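Local coordinates for protein MxaA (Stigmatella aurantiaca, PDB 4W4T) that carries a terminal NADPH-binding reductase domain that probably releases the finished chain by reduction in myxalamid PKS-NRPS biosynthesis, at residues A[54-68]-A[139-151]. Numbering follows the deposited sequence.
Sequences ALRTILLTGATGFLG and LSEEIDAIYHNGA
The R56 guanidinium meets the D144 carboxylate at its edge, the two planes only 19° apart. R56 NE donates to the syn lone pair of D144 OD2 at 3.1 Å, and R56 NH2 reaches D144 OD1 at 2.8 Å. The anti lone pair of the same OD2 takes the backbone R56 N. A bend at chi3 (-67°) swings NE and NH2 toward the D144 carboxylate for this side-on grip. R181 forms a second salt bridge to OD1. The H148 ring has T61 OG1 at its edge, 2.7 Å from H148 ND1, while T170 bonds NE2. T61 OG1 accepts from G150 N. I58 CG2 meets the Y147 ring obliquely, 3.5 Å from Y147 CD1, and the Y147 hydroxyl bonds S298.

Strands 57-61 and 145-148 run parallel in the Rossmann-fold sheet. L59 N bonds A145 O, and L59 O accepts from Y147 N. L59 CB packs on I143 CG2, 3.8 Å away. T57 OG1 donates to E142 O at 2.5 Å, tying the strand to the end of helix 133-142. A leucine in place of D144 would probably leave the R56 and R181 guanidiniums without this shared carboxylate.

Past the strands, one water accepts from N149 ND2 and G68 N. This is consistent with positioning N149, an NADPH-binding residue, and L67 CD2 lies against N149 OD1. At the other end, the salt bridge from exposed R56 to buried D144 ties the segments together.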
ATOM      1  N   ALA A  54      28.292  32.455  22.659  1.00 26.74           N
ATOM      2  CA  ALA A  54      27.704  32.379  21.329  1.00 27.35           C
ATOM      3  C   ALA A  54      27.875  30.980  20.723  1.00 32.04           C
ATOM      4  O   ALA A  54      28.947  30.374  20.865  1.00 31.20           O
ATOM      5  CB  ALA A  54      28.348  33.434  20.422  1.00 30.03           C
ATOM      6  N   LEU A  55      26.830  30.486  20.062  1.00 29.26           N
ATOM      7  CA  LEU A  55      26.869  29.196  19.367  1.00 30.74           C
ATOM      8  C   LEU A  55      27.682  29.298  18.092  1.00 31.71           C
ATOM      9  O   LEU A  55      27.362  30.095  17.208  1.00 35.15           O
ATOM     10  CB  LEU A  55      25.463  28.705  19.012  1.00 28.73           C
ATOM     11  CG  LEU A  55      24.454  28.276  20.085  1.00 32.00           C
ATOM     12  CD1 LEU A  55      23.148  27.879  19.424  1.00 32.73           C
ATOM     13  CD2 LEU A  55      24.981  27.142  20.948  1.00 31.50           C
ATOM     14  N   ARG A  56      28.716  28.467  17.987  1.00 29.67           N
ATOM     15  CA  ARG A  56      29.600  28.496  16.832  1.00 27.90           C
ATOM     16  C   ARG A  56      29.110  27.533  15.744  1.00 26.26           C
ATOM     17  O   ARG A  56      29.251  27.794  14.549  1.00 24.82           O
ATOM     18  CB  ARG A  56      31.035  28.153  17.260  1.00 31.33           C
ATOM     19  CG  ARG A  56      31.629  29.081  18.329  1.00 28.85           C
ATOM     20  CD  ARG A  56      32.799  28.416  19.050  1.00 30.97           C
ATOM     21  NE  ARG A  56      32.315  27.284  19.825  1.00 31.02           N
ATOM     22  CZ  ARG A  56      33.053  26.550  20.648  1.00 28.46           C
ATOM     23  NH1 ARG A  56      34.342  26.818  20.850  1.00 29.92           N
ATOM     24  NH2 ARG A  56      32.482  25.548  21.291  1.00 25.97           N
ATOM     25  N   THR A  57      28.533  26.410  16.171  1.00 25.48           N
ATOM     26  CA  THR A  57      28.159  25.336  15.256  1.00 24.51           C
ATOM     27  C   THR A  57      26.870  24.650  15.667  1.00 20.53           C
ATOM     28  O   THR A  57      26.561  24.540  16.852  1.00 21.52           O
ATOM     29  CB  THR A  57      29.227  24.240  15.202  1.00 23.05           C
ATOM     30  OG1 THR A  57      29.377  23.732  16.524  1.00 18.94           O
ATOM     31  CG2 THR A  57      30.565  24.784  14.711  1.00 25.55           C
ATOM     32  N   ILE A  58      26.146  24.163  14.675  1.00 18.01           N
ATOM     33  CA  ILE A  58      24.868  23.501  14.896  1.00 20.05           C
ATOM     34  C   ILE A  58      24.756  22.267  14.021  1.00 17.91           C
ATOM     35  O   ILE A  58      25.074  22.308  12.832  1.00 20.96           O
ATOM     36  CB  ILE A  58      23.688  24.465  14.595  1.00 19.99           C
ATOM     37  CG1 ILE A  58      23.638  25.566  15.659  1.00 21.48           C
ATOM     38  CG2 ILE A  58      22.388  23.683  14.496  1.00 19.87           C
ATOM     39  CD1 ILE A  58      22.609  26.682  15.397  1.00 23.47           C
ATOM     40  N   LEU A  59      24.309  21.155  14.599  1.00 16.75           N
ATOM     41  CA  LEU A  59      23.995  19.992  13.790  1.00 17.10           C
ATOM     42  C   LEU A  59      22.494  19.911  13.508  1.00 16.38           C
ATOM     43  O   LEU A  59      21.687  19.894  14.434  1.00 16.53           O
ATOM     44  CB  LEU A  59      24.452  18.706  14.472  1.00 18.45           C
ATOM     45  CG  LEU A  59      24.067  17.430  13.712  1.00 17.85           C
ATOM     46  CD1 LEU A  59      24.814  17.300  12.398  1.00 20.78           C
ATOM     47  CD2 LEU A  59      24.266  16.180  14.575  1.00 18.27           C
ATOM     48  N   LEU A  60      22.140  19.866  12.232  1.00 14.32           N
ATOM     49  CA  LEU A  60      20.744  19.702  11.828  1.00 17.47           C
ATOM     50  C   LEU A  60      20.533  18.337  11.197  1.00 15.78           C
ATOM     51  O   LEU A  60      21.230  17.956  10.266  1.00 17.80           O
ATOM     52  CB  LEU A  60      20.325  20.798  10.838  1.00 16.00           C
ATOM     53  CG  LEU A  60      18.893  20.725  10.280  1.00 17.05           C
ATOM     54  CD1 LEU A  60      17.855  20.802  11.404  1.00 15.26           C
ATOM     55  CD2 LEU A  60      18.678  21.837   9.247  1.00 19.32           C
ATOM     56  N   THR A  61      19.567  17.587  11.705  1.00 17.03           N
ATOM     57  CA  THR A  61      19.143  16.398  10.999  1.00 16.98           C
ATOM     58  C   THR A  61      17.847  16.724  10.251  1.00 18.27           C
ATOM     59  O   THR A  61      17.000  17.495  10.733  1.00 19.03           O
ATOM     60  CB  THR A  61      18.937  15.175  11.951  1.00 16.78           C
ATOM     61  OG1 THR A  61      17.920  15.456  12.913  1.00 14.24           O
ATOM     62  CG2 THR A  61      20.217  14.843  12.694  1.00 15.43           C
ATOM     63  N   GLY A  62      17.704  16.141   9.069  1.00 19.74           N
ATOM     64  CA  GLY A  62      16.469  16.240   8.323  1.00 22.35           C
ATOM     65  C   GLY A  62      16.472  17.365   7.307  1.00 23.24           C
ATOM     66  O   GLY A  62      15.407  17.755   6.829  1.00 22.66           O
ATOM     67  N   ALA A  63      17.658  17.861   6.947  1.00 20.06           N
ATOM     68  CA  ALA A  63      17.765  18.944   5.971  1.00 20.96           C
ATOM     69  C   ALA A  63      17.209  18.595   4.587  1.00 21.64           C
ATOM     70  O   ALA A  63      16.954  19.500   3.781  1.00 24.53           O
ATOM     71  CB  ALA A  63      19.220  19.397   5.840  1.00 20.49           C
ATOM     72  N   THR A  64      17.021  17.313   4.293  1.00 21.02           N
ATOM     73  CA  THR A  64      16.515  16.930   2.975  1.00 22.44           C
ATOM     74  C   THR A  64      14.993  16.723   2.952  1.00 22.55           C
ATOM     75  O   THR A  64      14.438  16.329   1.927  1.00 19.35           O
ATOM     76  CB  THR A  64      17.193  15.637   2.439  1.00 24.51           C
ATOM     77  OG1 THR A  64      16.909  14.539   3.311  1.00 26.01           O
ATOM     78  CG2 THR A  64      18.717  15.813   2.335  1.00 23.62           C
ATOM     79  N   GLY A  65      14.326  16.994   4.072  1.00 22.34           N
ATOM     80  CA  GLY A  65      12.875  16.865   4.134  1.00 22.75           C
ATOM     81  C   GLY A  65      12.177  18.217   4.002  1.00 20.48           C
ATOM     82  O   GLY A  65      12.814  19.217   3.707  1.00 19.46           O
ATOM     83  N   PHE A  66      10.866  18.243   4.234  1.00 21.25           N
ATOM     84  CA  PHE A  66      10.062  19.445   3.990  1.00 20.19           C
ATOM     85  C   PHE A  66      10.279  20.483   5.090  1.00 18.63           C
ATOM     86  O   PHE A  66      10.815  21.562   4.824  1.00 19.96           O
ATOM     87  CB  PHE A  66       8.577  19.053   3.860  1.00 20.80           C
ATOM     88  CG  PHE A  66       7.637  20.224   3.711  1.00 21.97           C
ATOM     89  CD1 PHE A  66       7.817  21.159   2.698  1.00 21.89           C
ATOM     90  CD2 PHE A  66       6.551  20.360   4.563  1.00 21.23           C
ATOM     91  CE1 PHE A  66       6.936  22.232   2.551  1.00 21.49           C
ATOM     92  CE2 PHE A  66       5.674  21.431   4.428  1.00 21.11           C
ATOM     93  CZ  PHE A  66       5.870  22.365   3.422  1.00 21.50           C
ATOM     94  N   LEU A  67       9.895  20.165   6.325  1.00 17.68           N
ATOM     95  CA  LEU A  67      10.195  21.055   7.454  1.00 17.36           C
ATOM     96  C   LEU A  67      11.684  21.390   7.535  1.00 17.60           C
ATOM     97  O   LEU A  67      12.062  22.533   7.786  1.00 17.32           O
ATOM     98  CB  LEU A  67       9.743  20.434   8.774  1.00 17.42           C
ATOM     99  CG  LEU A  67      10.032  21.271  10.029  1.00 18.30           C
ATOM    100  CD1 LEU A  67       9.410  22.664   9.930  1.00 17.14           C
ATOM    101  CD2 LEU A  67       9.504  20.534  11.240  1.00 18.50           C
ATOM    102  N   GLY A  68      12.523  20.379   7.313  1.00 18.67           N
ATOM    103  CA  GLY A  68      13.966  20.560   7.403  1.00 19.28           C
ATOM    104  C   GLY A  68      14.530  21.648   6.503  1.00 17.82           C
ATOM    105  O   GLY A  68      15.448  22.359   6.896  1.00 17.36           O
ATOM    106  N   LEU A 139      32.910  14.799  15.493  1.00 18.61           N
ATOM    107  CA  LEU A 139      31.644  15.526  15.507  1.00 19.57           C
ATOM    108  C   LEU A 139      31.287  15.914  16.943  1.00 18.01           C
ATOM    109  O   LEU A 139      30.767  17.005  17.189  1.00 20.51           O
ATOM    110  CB  LEU A 139      30.533  14.685  14.871  1.00 16.15           C
ATOM    111  CG  LEU A 139      29.233  15.404  14.507  1.00 19.11           C
ATOM    112  CD1 LEU A 139      29.477  16.402  13.395  1.00 22.20           C
ATOM    113  CD2 LEU A 139      28.153  14.392  14.102  1.00 16.49           C
ATOM    114  N   SER A 140      31.608  15.035  17.893  1.00 15.88           N
ATOM    115  CA  SER A 140      31.318  15.269  19.301  1.00 16.35           C
ATOM    116  C   SER A 140      32.148  16.418  19.887  1.00 18.11           C
ATOM    117  O   SER A 140      31.843  16.902  20.978  1.00 18.17           O
ATOM    118  CB  SER A 140      31.575  14.011  20.133  1.00 17.77           C
ATOM    119  OG  SER A 140      32.947  13.920  20.518  1.00 17.24           O
ATOM    120  N   GLU A 141      33.215  16.799  19.185  1.00 19.24           N
ATOM    121  CA  GLU A 141      34.055  17.921  19.616  1.00 21.46           C
ATOM    122  C   GLU A 141      33.602  19.232  18.970  1.00 22.13           C
ATOM    123  O   GLU A 141      33.770  20.314  19.539  1.00 24.36           O
ATOM    124  CB  GLU A 141      35.525  17.655  19.269  1.00 21.43           C
ATOM    125  CG  GLU A 141      36.144  16.506  20.029  1.00 19.68           C
ATOM    126  CD  GLU A 141      37.400  15.963  19.355  1.00 26.42           C
ATOM    127  OE1 GLU A 141      37.781  16.477  18.275  1.00 26.24           O
ATOM    128  OE2 GLU A 141      37.994  15.007  19.905  1.00 21.50           O
ATOM    129  N   GLU A 142      33.025  19.125  17.780  1.00 21.78           N
ATOM    130  CA  GLU A 142      32.772  20.299  16.950  1.00 25.14           C
ATOM    131  C   GLU A 142      31.406  20.966  17.182  1.00 23.04           C
ATOM    132  O   GLU A 142      31.290  22.200  17.125  1.00 21.24           O
ATOM    133  CB  GLU A 142      32.936  19.908  15.482  1.00 24.43           C
ATOM    134  CG  GLU A 142      34.379  19.496  15.160  1.00 28.89           C
ATOM    135  CD  GLU A 142      34.673  19.394  13.672  1.00 40.87           C
ATOM    136  OE1 GLU A 142      33.725  19.316  12.862  1.00 41.86           O
ATOM    137  OE2 GLU A 142      35.869  19.398  13.311  1.00 51.49           O
ATOM    138  N   ILE A 143      30.393  20.167  17.494  1.00 18.90           N
ATOM    139  CA  ILE A 143      29.005  20.663  17.530  1.00 17.07           C
ATOM    140  C   ILE A 143      28.606  21.316  18.840  1.00 20.15           C
ATOM    141  O   ILE A 143      28.824  20.746  19.910  1.00 18.41           O
ATOM    142  CB  ILE A 143      28.012  19.520  17.255  1.00 18.11           C
ATOM    143  CG1 ILE A 143      28.292  18.903  15.895  1.00 16.98           C
ATOM    144  CG2 ILE A 143      26.538  20.035  17.358  1.00 16.70           C
ATOM    145  CD1 ILE A 143      28.247  19.887  14.748  1.00 21.14           C
ATOM    146  N   ASP A 144      28.002  22.506  18.770  1.00 16.14           N
ATOM    147  CA  ASP A 144      27.583  23.183  19.989  1.00 19.21           C
ATOM    148  C   ASP A 144      26.146  22.832  20.361  1.00 16.61           C
ATOM    149  O   ASP A 144      25.810  22.729  21.538  1.00 16.35           O
ATOM    150  CB  ASP A 144      27.715  24.713  19.851  1.00 19.47           C
ATOM    151  CG  ASP A 144      29.175  25.194  19.878  1.00 25.77           C
ATOM    152  OD1 ASP A 144      30.074  24.437  20.312  1.00 24.08           O
ATOM    153  OD2 ASP A 144      29.420  26.351  19.488  1.00 25.93           O
ATOM    154  N   ALA A 145      25.303  22.671  19.355  1.00 17.46           N
ATOM    155  CA  ALA A 145      23.891  22.383  19.602  1.00 17.43           C
ATOM    156  C   ALA A 145      23.281  21.559  18.463  1.00 16.41           C
ATOM    157  O   ALA A 145      23.795  21.518  17.337  1.00 16.71           O
ATOM    158  CB  ALA A 145      23.116  23.691  19.815  1.00 17.67           C
ATOM    159  N   ILE A 146      22.192  20.868  18.773  1.00 14.66           N
ATOM    160  CA  ILE A 146      21.573  19.940  17.832  1.00 12.94           C
ATOM    161  C   ILE A 146      20.090  20.249  17.625  1.00 12.79           C
ATOM    162  O   ILE A 146      19.339  20.373  18.589  1.00 13.78           O
ATOM    163  CB  ILE A 146      21.695  18.477  18.317  1.00 12.77           C
ATOM    164  CG1 ILE A 146      23.169  18.093  18.474  1.00 15.45           C
ATOM    165  CG2 ILE A 146      21.008  17.524  17.330  1.00 11.62           C
ATOM    166  CD1 ILE A 146      23.414  16.996  19.483  1.00 16.21           C
ATOM    167  N   TYR A 147      19.688  20.372  16.368  1.00 13.38           N
ATOM    168  CA  TYR A 147      18.279  20.412  15.999  1.00 13.92           C
ATOM    169  C   TYR A 147      17.954  19.072  15.347  1.00 11.62           C
ATOM    170  O   TYR A 147      18.360  18.809  14.218  1.00 12.95           O
ATOM    171  CB  TYR A 147      17.970  21.580  15.056  1.00 12.37           C
ATOM    172  CG  TYR A 147      18.076  22.948  15.724  1.00 14.10           C
ATOM    173  CD1 TYR A 147      19.304  23.459  16.105  1.00 15.49           C
ATOM    174  CD2 TYR A 147      16.946  23.721  15.959  1.00 16.69           C
ATOM    175  CE1 TYR A 147      19.419  24.706  16.713  1.00 16.84           C
ATOM    176  CE2 TYR A 147      17.051  24.968  16.572  1.00 17.39           C
ATOM    177  CZ  TYR A 147      18.293  25.450  16.951  1.00 16.66           C
ATOM    178  OH  TYR A 147      18.403  26.695  17.546  1.00 15.87           O
ATOM    179  N   HIS A 148      17.238  18.222  16.078  1.00 11.32           N
ATOM    180  CA  HIS A 148      16.955  16.880  15.589  1.00 10.82           C
ATOM    181  C   HIS A 148      15.555  16.792  14.948  1.00 12.52           C
ATOM    182  O   HIS A 148      14.543  16.623  15.631  1.00 12.74           O
ATOM    183  CB  HIS A 148      17.128  15.865  16.738  1.00 12.34           C
ATOM    184  CG  HIS A 148      16.871  14.444  16.326  1.00 12.12           C
ATOM    185  ND1 HIS A 148      17.136  13.982  15.058  1.00 12.78           N
ATOM    186  CD2 HIS A 148      16.339  13.401  17.006  1.00 11.31           C
ATOM    187  CE1 HIS A 148      16.794  12.705  14.975  1.00 12.95           C
ATOM    188  NE2 HIS A 148      16.300  12.333  16.140  1.00 13.25           N
ATOM    189  N   ASN A 149      15.522  16.938  13.627  1.00 13.81           N
ATOM    190  CA  ASN A 149      14.285  16.920  12.852  1.00 16.31           C
ATOM    191  C   ASN A 149      14.252  15.736  11.872  1.00 16.80           C
ATOM    192  O   ASN A 149      13.311  15.584  11.100  1.00 18.38           O
ATOM    193  CB  ASN A 149      14.118  18.248  12.089  1.00 18.10           C
ATOM    194  CG  ASN A 149      12.872  18.270  11.215  1.00 21.31           C
ATOM    195  OD1 ASN A 149      11.786  17.904  11.657  1.00 22.30           O
ATOM    196  ND2 ASN A 149      13.040  18.647   9.954  1.00 26.08           N
ATOM    197  N   GLY A 150      15.270  14.885  11.917  1.00 17.55           N
ATOM    198  CA  GLY A 150      15.333  13.743  11.023  1.00 17.87           C
ATOM    199  C   GLY A 150      14.480  12.617  11.570  1.00 18.93           C
ATOM    200  O   GLY A 150      14.457  12.396  12.781  1.00 17.44           O
ATOM    201  N   ALA A 151      13.768  11.930  10.681  1.00 17.79           N
ATOM    202  CA  ALA A 151      12.875  10.833  11.055  1.00 17.00           C
ATOM    203  C   ALA A 151      12.320  10.171   9.807  1.00 18.97           C
ATOM    204  O   ALA A 151      12.217  10.806   8.762  1.00 21.02           O
ATOM    205  CB  ALA A 151      11.729  11.325  11.928  1.00 16.61           C
TER
HETATM  206  O   HOH W   1      11.913  17.577   7.470  1.00 23.40           O